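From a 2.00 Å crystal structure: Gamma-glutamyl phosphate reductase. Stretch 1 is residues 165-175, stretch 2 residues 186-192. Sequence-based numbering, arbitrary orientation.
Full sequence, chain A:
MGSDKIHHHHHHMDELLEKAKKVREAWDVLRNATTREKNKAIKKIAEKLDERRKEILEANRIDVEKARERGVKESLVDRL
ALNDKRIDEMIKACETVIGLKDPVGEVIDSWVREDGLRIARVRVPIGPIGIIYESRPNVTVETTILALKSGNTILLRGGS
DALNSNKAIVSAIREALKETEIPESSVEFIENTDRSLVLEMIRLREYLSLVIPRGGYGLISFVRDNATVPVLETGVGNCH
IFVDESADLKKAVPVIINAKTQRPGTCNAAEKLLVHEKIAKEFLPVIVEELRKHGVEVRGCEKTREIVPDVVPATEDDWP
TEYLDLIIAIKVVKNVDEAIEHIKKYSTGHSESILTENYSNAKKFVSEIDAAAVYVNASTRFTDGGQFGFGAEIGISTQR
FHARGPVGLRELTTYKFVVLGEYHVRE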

ATOM      1  N   SER A 165     -19.732  11.292   2.935  1.00 13.66           N
ATOM      2  CA  SER A 165     -18.806  11.047   4.028  1.00 13.61           C
ATOM      3  C   SER A 165     -17.529  11.849   3.794  1.00 14.08           C
ATOM      4  O   SER A 165     -17.022  12.539   4.696  1.00 13.71           O
ATOM      5  CB  SER A 165     -18.480   9.559   4.128  1.00 13.53           C
ATOM      6  OG  SER A 165     -19.642   8.799   4.459  1.00 14.15           O
ATOM      7  N   ASN A 166     -17.005  11.766   2.577  1.00 14.27           N
ATOM      8  CA  ASN A 166     -15.743  12.397   2.275  1.00 14.65           C
ATOM      9  C   ASN A 166     -15.831  13.908   2.287  1.00 14.45           C
ATOM     10  O   ASN A 166     -14.885  14.575   2.726  1.00 15.61           O
ATOM     11  CB  ASN A 166     -15.161  11.886   0.967  1.00 14.59           C
ATOM     12  CG  ASN A 166     -14.665  10.444   1.069  1.00 15.73           C
ATOM     13  OD1 ASN A 166     -14.320   9.965   2.157  1.00 16.72           O
ATOM     14  ND2 ASN A 166     -14.615   9.762  -0.058  1.00 11.43           N
ATOM     15  N   LYS A 167     -16.953  14.449   1.868  1.00 14.51           N
ATOM     16  CA  LYS A 167     -17.139  15.886   1.982  1.00 15.51           C
ATOM     17  C   LYS A 167     -17.052  16.345   3.416  1.00 14.34           C
ATOM     18  O   LYS A 167     -16.399  17.328   3.693  1.00 12.87           O
ATOM     19  CB  LYS A 167     -18.495  16.327   1.477  1.00 15.90           C
ATOM     20  CG  LYS A 167     -18.583  16.548   0.005  1.00 20.17           C
ATOM     21  CD  LYS A 167     -19.916  17.220  -0.330  1.00 23.57           C
ATOM     22  CE  LYS A 167     -20.604  16.577  -1.497  1.00 26.56           C
ATOM     23  NZ  LYS A 167     -21.981  17.140  -1.655  1.00 27.55           N
ATOM     24  N   ALA A 168     -17.796  15.671   4.297  1.00 13.29           N
ATOM     25  CA  ALA A 168     -17.835  16.036   5.682  1.00 13.30           C
ATOM     26  C   ALA A 168     -16.458  15.902   6.341  1.00 13.39           C
ATOM     27  O   ALA A 168     -16.074  16.752   7.149  1.00 15.43           O
ATOM     28  CB  ALA A 168     -18.876  15.174   6.426  1.00 13.91           C
ATOM     29  N   ILE A 169     -15.718  14.843   6.019  1.00 12.78           N
ATOM     30  CA  ILE A 169     -14.388  14.636   6.569  1.00 12.40           C
ATOM     31  C   ILE A 169     -13.468  15.767   6.048  1.00 13.06           C
ATOM     32  O   ILE A 169     -12.723  16.423   6.834  1.00 12.60           O
ATOM     33  CB  ILE A 169     -13.837  13.240   6.202  1.00 12.39           C
ATOM     34  CG1 ILE A 169     -14.541  12.136   7.005  1.00 13.29           C
ATOM     35  CG2 ILE A 169     -12.379  13.189   6.488  1.00 15.13           C
ATOM     36  CD1 ILE A 169     -14.433  10.767   6.425  1.00 13.19           C
ATOM     37  N   VAL A 170     -13.528  16.017   4.745  1.00 12.63           N
ATOM     38  CA  VAL A 170     -12.660  17.049   4.151  1.00 12.82           C
ATOM     39  C   VAL A 170     -12.988  18.417   4.741  1.00 13.17           C
ATOM     40  O   VAL A 170     -12.087  19.231   4.965  1.00 14.22           O
ATOM     41  CB  VAL A 170     -12.736  17.072   2.608  1.00 12.76           C
ATOM     42  CG1 VAL A 170     -12.073  18.361   2.026  1.00 13.09           C
ATOM     43  CG2 VAL A 170     -12.029  15.851   2.035  1.00  8.76           C
ATOM     44  N   SER A 171     -14.259  18.654   5.008  1.00 12.91           N
ATOM     45  CA  SER A 171     -14.672  19.892   5.615  1.00 13.62           C
ATOM     46  C   SER A 171     -14.033  20.026   7.004  1.00 13.86           C
ATOM     47  O   SER A 171     -13.520  21.080   7.342  1.00 14.93           O
ATOM     48  CB  SER A 171     -16.202  19.984   5.651  1.00 14.00           C
ATOM     49  OG  SER A 171     -16.628  21.125   6.373  1.00 16.12           O
ATOM     50  N   ALA A 172     -14.055  18.962   7.801  1.00 13.50           N
ATOM     51  CA  ALA A 172     -13.415  18.960   9.117  1.00 12.82           C
ATOM     52  C   ALA A 172     -11.885  19.206   9.053  1.00 13.23           C
ATOM     53  O   ALA A 172     -11.342  19.963   9.836  1.00 12.44           O
ATOM     54  CB  ALA A 172     -13.706  17.711   9.794  1.00 13.23           C
ATOM     55  N   ILE A 173     -11.212  18.553   8.100  1.00 12.83           N
ATOM     56  CA  ILE A 173      -9.792  18.711   7.876  1.00 12.74           C
ATOM     57  C   ILE A 173      -9.453  20.186   7.599  1.00 13.19           C
ATOM     58  O   ILE A 173      -8.529  20.731   8.204  1.00 12.99           O
ATOM     59  CB  ILE A 173      -9.324  17.812   6.670  1.00 12.07           C
ATOM     60  CG1 ILE A 173      -9.361  16.314   7.050  1.00 12.49           C
ATOM     61  CG2 ILE A 173      -7.951  18.284   6.186  1.00 13.22           C
ATOM     62  CD1 ILE A 173      -9.185  15.291   5.855  1.00 13.83           C
ATOM     63  N   ARG A 174     -10.197  20.813   6.686  1.00 14.05           N
ATOM     64  CA  ARG A 174      -9.916  22.219   6.277  1.00 15.19           C
ATOM     65  C   ARG A 174     -10.224  23.210   7.423  1.00 15.46           C
ATOM     66  O   ARG A 174      -9.595  24.252   7.554  1.00 14.01           O
ATOM     67  CB  ARG A 174     -10.716  22.563   5.030  1.00 14.40           C
ATOM     68  CG  ARG A 174     -10.216  21.857   3.805  1.00 15.95           C
ATOM     69  CD  ARG A 174     -11.162  21.933   2.623  1.00 17.40           C
ATOM     70  NE  ARG A 174     -11.445  23.298   2.167  1.00 16.93           N
ATOM     71  CZ  ARG A 174     -10.839  23.929   1.182  1.00 18.14           C
ATOM     72  NH1 ARG A 174      -9.817  23.404   0.546  1.00 15.23           N
ATOM     73  NH2 ARG A 174     -11.233  25.151   0.853  1.00 20.31           N
ATOM     74  N   GLU A 175     -11.225  22.893   8.223  1.00 15.68           N
ATOM     75  CA  GLU A 175     -11.502  23.689   9.428  1.00 17.55           C
ATOM     76  C   GLU A 175     -10.271  23.676  10.322  1.00 17.46           C
ATOM     77  O   GLU A 175      -9.922  24.683  10.914  1.00 17.56           O
ATOM     78  CB  GLU A 175     -12.616  23.082  10.257  1.00 17.84           C
ATOM     79  CG  GLU A 175     -14.012  23.494   9.938  1.00 21.17           C
ATOM     80  CD  GLU A 175     -14.945  22.954  11.022  1.00 23.43           C
ATOM     81  OE1 GLU A 175     -15.111  23.647  12.059  1.00 24.88           O
ATOM     82  OE2 GLU A 175     -15.474  21.836  10.844  1.00 22.64           O
ATOM     83  N   SER A 186      -4.271  23.272   0.963  1.00 13.88           N
ATOM     84  CA  SER A 186      -3.390  22.107   1.006  1.00 13.16           C
ATOM     85  C   SER A 186      -4.153  20.787   0.810  1.00 12.86           C
ATOM     86  O   SER A 186      -3.574  19.794   0.438  1.00 10.54           O
ATOM     87  CB  SER A 186      -2.687  22.059   2.358  1.00 13.70           C
ATOM     88  OG  SER A 186      -1.806  23.154   2.503  1.00 15.07           O
ATOM     89  N   VAL A 187      -5.462  20.812   1.068  1.00 12.99           N
ATOM     90  CA  VAL A 187      -6.317  19.634   0.902  1.00 13.18           C
ATOM     91  C   VAL A 187      -7.519  20.043   0.066  1.00 13.18           C
ATOM     92  O   VAL A 187      -8.354  20.792   0.523  1.00 14.05           O
ATOM     93  CB  VAL A 187      -6.770  19.090   2.230  1.00 12.72           C
ATOM     94  CG1 VAL A 187      -7.655  17.882   2.067  1.00 14.37           C
ATOM     95  CG2 VAL A 187      -5.569  18.680   3.068  1.00 14.66           C
ATOM     96  N   GLU A 188      -7.594  19.562  -1.163  1.00 12.69           N
ATOM     97  CA  GLU A 188      -8.724  19.831  -2.014  1.00 12.81           C
ATOM     98  C   GLU A 188      -9.333  18.495  -2.376  1.00 13.41           C
ATOM     99  O   GLU A 188      -8.637  17.494  -2.439  1.00 13.65           O
ATOM    100  CB  GLU A 188      -8.301  20.585  -3.270  1.00 12.28           C
ATOM    101  CG  GLU A 188      -7.746  21.973  -3.021  1.00 12.23           C
ATOM    102  CD  GLU A 188      -8.818  23.020  -2.708  1.00 15.38           C
ATOM    103  OE1 GLU A 188     -10.031  22.812  -2.997  1.00 16.83           O
ATOM    104  OE2 GLU A 188      -8.445  24.051  -2.127  1.00 15.13           O
ATOM    105  N   PHE A 189     -10.635  18.505  -2.660  1.00 13.91           N
ATOM    106  CA  PHE A 189     -11.422  17.289  -2.816  1.00 13.95           C
ATOM    107  C   PHE A 189     -12.382  17.436  -3.991  1.00 14.32           C
ATOM    108  O   PHE A 189     -13.182  18.369  -4.051  1.00 15.16           O
ATOM    109  CB  PHE A 189     -12.168  16.966  -1.520  1.00 14.39           C
ATOM    110  CG  PHE A 189     -13.183  15.858  -1.659  1.00 13.80           C
ATOM    111  CD1 PHE A 189     -12.783  14.554  -1.712  1.00 12.35           C
ATOM    112  CD2 PHE A 189     -14.539  16.141  -1.732  1.00 15.64           C
ATOM    113  CE1 PHE A 189     -13.720  13.527  -1.820  1.00 15.76           C
ATOM    114  CE2 PHE A 189     -15.482  15.122  -1.848  1.00 14.49           C
ATOM    115  CZ  PHE A 189     -15.070  13.820  -1.883  1.00 14.32           C
ATOM    116  N   ILE A 190     -12.264  16.532  -4.945  1.00 15.29           N
ATOM    117  CA  ILE A 190     -13.065  16.580  -6.171  1.00 17.01           C
ATOM    118  C   ILE A 190     -14.457  15.983  -5.844  1.00 17.64           C
ATOM    119  O   ILE A 190     -14.540  14.818  -5.502  1.00 17.69           O
ATOM    120  CB  ILE A 190     -12.397  15.728  -7.286  1.00 16.82           C
ATOM    121  CG1 ILE A 190     -11.012  16.247  -7.669  1.00 19.01           C
ATOM    122  CG2 ILE A 190     -13.292  15.611  -8.502  1.00 19.13           C
ATOM    123  CD1 ILE A 190     -10.954  17.680  -8.034  1.00 20.53           C
ATOM    124  N   GLU A 191     -15.509  16.788  -5.949  1.00 18.18           N
ATOM    125  CA  GLU A 191     -16.883  16.357  -5.695  1.00 19.94           C
ATOM    126  C   GLU A 191     -17.575  15.739  -6.910  1.00 20.87           C
ATOM    127  O   GLU A 191     -18.516  14.975  -6.762  1.00 19.47           O
ATOM    128  CB  GLU A 191     -17.729  17.534  -5.201  1.00 20.03           C
ATOM    129  CG  GLU A 191     -17.120  18.205  -3.965  1.00 22.24           C
ATOM    130  CD  GLU A 191     -18.053  19.187  -3.264  1.00 22.56           C
ATOM    131  OE1 GLU A 191     -19.164  19.384  -3.740  1.00 24.26           O
ATOM    132  OE2 GLU A 191     -17.644  19.785  -2.249  1.00 25.47           O
ATOM    133  N   ASN A 192     -17.114  16.087  -8.108  1.00 22.10           N
ATOM    134  CA  ASN A 192     -17.591  15.445  -9.331  1.00 23.32           C
ATOM    135  C   ASN A 192     -17.041  14.021  -9.375  1.00 24.42           C
ATOM    136  O   ASN A 192     -15.854  13.772  -9.536  1.00 25.24           O
ATOM    137  CB  ASN A 192     -17.157  16.303 -10.531  1.00 22.94           C
ATOM    138  CG  ASN A 192     -17.673  15.803 -11.862  1.00 23.29           C
ATOM    139  OD1 ASN A 192     -17.827  14.618 -12.070  1.00 20.71           O
ATOM    140  ND2 ASN A 192     -17.911  16.731 -12.792  1.00 25.44           N
TER
HETATM  141  O   HOH W   1      -9.781  26.368  -1.377  1.00 28.99           O

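A single nitrogen, NH1 of Arg174, makes both of the direct hydrogen bonds that join these two stretches. It donates to the backbone carbonyl of the strand, Arg174 NH1 to Val187 O at 3.0 Å, and to a carboxylate, Arg174 NH1 to Glu188 OE2 at 3.1 Å, the latter also a salt bridge. Both acceptors lie at the edge of the guanidinium, near its plane, where its N–H bonds point, and the N–H···O angles of 154° and 153° show that each hydrogen is well aimed. A water closes the arrangement, accepting from Arg174 NH2 at 2.9 Å and donating to Glu188 OE2 at 2.8 Å, so the carboxylate oxygen is held both directly and through solvent.

Neither CA-to-CB bond points toward the opposite stretch: that of Arg174 runs sideways and that of Glu188 away, yet both chains are long enough to bring their charged ends together. Arginine suits this position because its planar cation offers several donors at the end of a flexible chain; chi3 near 60° (p) helps set its course.

The backbones run nearly antiparallel, the helix of residues 165-175 and the strand 187-189 making an angle of 159° with axes 9.1 Å apart at closest approach. One turn of helix matches two residues of strand: Val170 CA lies 7.1 Å from Phe189 CA, and Arg174 CA lies 7.0 Å from Val187 CA. Because alternate strand residues face the same way, Val187 and Phe189 both point toward the helix, with Glu188 between them pointing away.

Asn166, Val170 and Ile173 point back toward the strand. Branched aliphatic side chains fill the space without polar groups to satisfy: Ile173 CG2 meets Val187 CG2 at 3.9 Å, and Val170 CG2 meets Phe189 CB at 3.7 Å. The Phe189 ring extends toward the earlier turn of the helix, where Asn166 CB approaches Phe189 CZ at 3.4 Å and Lys167 CG approaches Phe189 CE2 at 3.9 Å. Asparagine thus contributes a methylene to the apolar contact while its OD1 is hydrogen-bonded elsewhere in the structure. Lysine likewise lends aliphatic carbon to the ring and carries its charge onward to the partly exposed margin. There Lys167 NZ lies 4.2 Å from Glu191 OE1, too far for a salt bridge but close enough for favorable electrostatics. The contact, burying 451 Å² in all, therefore combines an apolar center with charged pairs at Arg174 and Lys167.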